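Local coordinates for protein precorrin-6Y C5,15-methyltransferase (Decarboxylating) (Geobacter metallireducens, PDB 3E05) that probably methylates, using S-adenosylmethionine, and decarboxylates a precorrin intermediate of adenosylcobalamin biosynthesis, this chain being its C-terminal domain, at residues Y160-A165 and I190-S195. Residues are numbered along the deposited sequence; the frame is centred on the assembly and turned at random.
Sequences YMVEVA and ITAWKS
M161 and W193 pair across the antiparallel beta hairpin of strands 161-173 and 180-193, as a hydrogen-bonded pair. The hairpin lies at one side of the chain's mixed seven-strand sheet, in the order 3-2-1-4-5-7-6 of class I S-adenosylmethionine-dependent methyltransferases. The two side chains run alongside each other in the same direction. M161 CB sits over the centre of the W193 six-membered ring, 3.9 Å from its centroid, as a CH-pi contact. The chain then bends, and M161 SD comes obliquely to the same ring, 3.7 Å from W193 CZ2, a Met-aromatic contact. A chi1 of 67° sets W193 CG between its backbone N and carbonyl carbon; the ring then lies over M161, with W193 CE3 3.5 Å from M161 O. An alanine here would probably leave M161 CB and SD without their aromatic partner and uncover the backbone around M161 O. E163 and T191 form the second hydrogen-bonded pair. One water joins E163 OE2 to T191 OG1, and the same carboxylate oxygen makes a salt bridge with K35. On the other face, V162 CG1 meets I190 CG2 at 3.7 Å. V162, V164 and A192 also pack on helix 145-157. Strand 161-173 is the outermost in this chain, and a strand of a second subunit pairs antiparallel with its V164 and A165. At the other end K194 crosses the Y160 ring. K194 CE stands over the ring centre, 3.9 Å from the centroid of the Y160 ring, and NZ makes a cation-pi contact. A water accepts from K194 NZ at 3.0 Å and also bonds Y160 OH at 3.1 Å.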
ATOM      1  N   TYR D 160     -22.865   2.971  16.667  1.00 42.71           N
ATOM      2  CA  TYR D 160     -22.415   1.878  15.799  1.00 35.99           C
ATOM      3  C   TYR D 160     -20.988   1.468  16.139  1.00 35.89           C
ATOM      4  O   TYR D 160     -20.148   2.311  16.484  1.00 34.96           O
ATOM      5  CB  TYR D 160     -22.468   2.280  14.314  1.00 35.52           C
ATOM      6  CG  TYR D 160     -23.866   2.410  13.762  1.00 36.08           C
ATOM      7  CD1 TYR D 160     -24.569   1.290  13.303  1.00 37.30           C
ATOM      8  CD2 TYR D 160     -24.491   3.657  13.689  1.00 33.16           C
ATOM      9  CE1 TYR D 160     -25.863   1.408  12.805  1.00 34.99           C
ATOM     10  CE2 TYR D 160     -25.784   3.779  13.193  1.00 32.42           C
ATOM     11  CZ  TYR D 160     -26.458   2.658  12.758  1.00 37.53           C
ATOM     12  OH  TYR D 160     -27.736   2.790  12.269  1.00 38.58           O
ATOM     13  N   MET D 161     -20.731   0.167  16.050  1.00 34.26           N
ATOM     14  CA  MET D 161     -19.371  -0.336  15.940  1.00 36.77           C
ATOM     15  C   MET D 161     -18.906   0.030  14.537  1.00 36.41           C
ATOM     16  O   MET D 161     -19.653  -0.177  13.576  1.00 35.48           O
ATOM     17  CB  MET D 161     -19.354  -1.846  16.079  1.00 33.68           C
ATOM     18  CG  MET D 161     -18.927  -2.337  17.426  1.00 53.45           C
ATOM     19  SD  MET D 161     -17.610  -3.540  17.237  1.00 58.09           S
ATOM     20  CE  MET D 161     -16.232  -2.427  16.943  1.00 50.69           C
ATOM     21  N   VAL D 162     -17.696   0.579  14.418  1.00 36.88           N
ATOM     22  CA  VAL D 162     -17.158   1.015  13.121  1.00 34.16           C
ATOM     23  C   VAL D 162     -15.777   0.384  12.873  1.00 34.80           C
ATOM     24  O   VAL D 162     -14.899   0.440  13.727  1.00 32.99           O
ATOM     25  CB  VAL D 162     -17.099   2.577  13.007  1.00 32.13           C
ATOM     26  CG1 VAL D 162     -16.439   3.038  11.686  1.00 35.22           C
ATOM     27  CG2 VAL D 162     -18.495   3.193  13.120  1.00 33.84           C
ATOM     28  N   GLU D 163     -15.624  -0.248  11.712  1.00 31.17           N
ATOM     29  CA  GLU D 163     -14.318  -0.675  11.222  1.00 30.65           C
ATOM     30  C   GLU D 163     -13.974   0.192  10.019  1.00 30.67           C
ATOM     31  O   GLU D 163     -14.847   0.508   9.210  1.00 29.67           O
ATOM     32  CB  GLU D 163     -14.357  -2.140  10.799  1.00 29.21           C
ATOM     33  CG  GLU D 163     -13.092  -2.610  10.045  1.00 36.86           C
ATOM     34  CD  GLU D 163     -13.277  -3.946   9.372  1.00 37.27           C
ATOM     35  OE1 GLU D 163     -13.291  -4.962  10.089  1.00 42.96           O
ATOM     36  OE2 GLU D 163     -13.404  -3.990   8.132  1.00 34.80           O
ATOM     37  N   VAL D 164     -12.701   0.572   9.896  1.00 27.83           N
ATOM     38  CA  VAL D 164     -12.213   1.241   8.693  1.00 27.71           C
ATOM     39  C   VAL D 164     -11.151   0.357   8.060  1.00 31.26           C
ATOM     40  O   VAL D 164     -10.217  -0.045   8.742  1.00 26.84           O
ATOM     41  CB  VAL D 164     -11.605   2.622   9.006  1.00 31.11           C
ATOM     42  CG1 VAL D 164     -11.205   3.333   7.713  1.00 28.84           C
ATOM     43  CG2 VAL D 164     -12.575   3.464   9.832  1.00 28.18           C
ATOM     44  N   ALA D 165     -11.305   0.048   6.776  1.00 24.67           N
ATOM     45  CA  ALA D 165     -10.300  -0.736   6.037  1.00 28.48           C
ATOM     46  C   ALA D 165      -9.778   0.067   4.842  1.00 28.92           C
ATOM     47  O   ALA D 165     -10.525   0.403   3.917  1.00 28.40           O
ATOM     48  CB  ALA D 165     -10.881  -2.062   5.583  1.00 21.92           C
ATOM     49  N   ILE D 190     -15.562   1.811   5.031  1.00 24.52           N
ATOM     50  CA  ILE D 190     -16.068   1.978   6.395  1.00 24.02           C
ATOM     51  C   ILE D 190     -17.299   1.096   6.595  1.00 26.84           C
ATOM     52  O   ILE D 190     -18.274   1.242   5.864  1.00 28.64           O
ATOM     53  CB  ILE D 190     -16.437   3.456   6.647  1.00 26.51           C
ATOM     54  CG1 ILE D 190     -15.239   4.359   6.346  1.00 27.03           C
ATOM     55  CG2 ILE D 190     -16.950   3.655   8.084  1.00 27.91           C
ATOM     56  CD1 ILE D 190     -15.568   5.825   6.199  1.00 29.24           C
ATOM     57  N   THR D 191     -17.232   0.187   7.565  1.00 26.31           N
ATOM     58  CA  THR D 191     -18.326  -0.718   7.901  1.00 26.72           C
ATOM     59  C   THR D 191     -18.849  -0.436   9.303  1.00 31.93           C
ATOM     60  O   THR D 191     -18.085  -0.360  10.259  1.00 28.94           O
ATOM     61  CB  THR D 191     -17.895  -2.180   7.741  1.00 28.04           C
ATOM     62  OG1 THR D 191     -17.313  -2.341   6.442  1.00 27.57           O
ATOM     63  CG2 THR D 191     -19.104  -3.135   7.867  1.00 31.67           C
ATOM     64  N   ALA D 192     -20.168  -0.283   9.413  1.00 31.74           N
ATOM     65  CA  ALA D 192     -20.795   0.071  10.679  1.00 30.74           C
ATOM     66  C   ALA D 192     -21.997  -0.818  10.944  1.00 33.10           C
ATOM     67  O   ALA D 192     -22.816  -1.056  10.055  1.00 29.32           O
ATOM     68  CB  ALA D 192     -21.197   1.524  10.678  1.00 31.86           C
ATOM     69  N   TRP D 193     -22.079  -1.329  12.164  1.00 31.11           N
ATOM     70  CA  TRP D 193     -23.163  -2.220  12.556  1.00 35.78           C
ATOM     71  C   TRP D 193     -23.371  -2.055  14.048  1.00 38.53           C
ATOM     72  O   TRP D 193     -22.533  -1.466  14.732  1.00 35.29           O
ATOM     73  CB  TRP D 193     -22.842  -3.687  12.197  1.00 36.30           C
ATOM     74  CG  TRP D 193     -21.690  -4.283  12.975  1.00 42.59           C
ATOM     75  CD1 TRP D 193     -21.779  -5.145  14.034  1.00 46.39           C
ATOM     76  CD2 TRP D 193     -20.284  -4.051  12.767  1.00 45.08           C
ATOM     77  NE1 TRP D 193     -20.526  -5.471  14.491  1.00 46.33           N
ATOM     78  CE2 TRP D 193     -19.587  -4.812  13.738  1.00 48.60           C
ATOM     79  CE3 TRP D 193     -19.544  -3.278  11.858  1.00 41.73           C
ATOM     80  CZ2 TRP D 193     -18.185  -4.820  13.829  1.00 46.00           C
ATOM     81  CZ3 TRP D 193     -18.135  -3.280  11.958  1.00 42.70           C
ATOM     82  CH2 TRP D 193     -17.479  -4.050  12.932  1.00 44.34           C
ATOM     83  N   LYS D 194     -24.492  -2.547  14.554  1.00 40.76           N
ATOM     84  CA  LYS D 194     -24.724  -2.477  15.987  1.00 45.58           C
ATOM     85  C   LYS D 194     -24.229  -3.765  16.621  1.00 53.52           C
ATOM     86  O   LYS D 194     -24.608  -4.873  16.204  1.00 51.64           O
ATOM     87  CB  LYS D 194     -26.201  -2.224  16.307  1.00 44.40           C
ATOM     88  CG  LYS D 194     -26.733  -0.849  15.903  1.00 41.22           C
ATOM     89  CD  LYS D 194     -26.365   0.214  16.936  1.00 48.80           C
ATOM     90  CE  LYS D 194     -26.962   1.560  16.570  1.00 42.72           C
ATOM     91  NZ  LYS D 194     -28.447   1.573  16.658  1.00 57.34           N
ATOM     92  N   SER D 195     -23.366  -3.610  17.620  1.00 60.32           N
ATOM     93  CA  SER D 195     -22.844  -4.739  18.376  1.00 69.54           C
ATOM     94  C   SER D 195     -23.947  -5.347  19.251  1.00 75.12           C
ATOM     95  O   SER D 195     -23.860  -6.512  19.649  1.00 75.85           O
ATOM     96  CB  SER D 195     -21.658  -4.295  19.229  1.00 67.97           C
ATOM     97  OG  SER D 195     -20.786  -5.379  19.476  1.00 69.85           O
TER
HETATM   98  O   HOH W   1     -29.197   0.650  13.905  1.00 38.36           O
HETATM   99  O   HOH W   2     -14.615  -1.988   6.433  1.00 23.93           O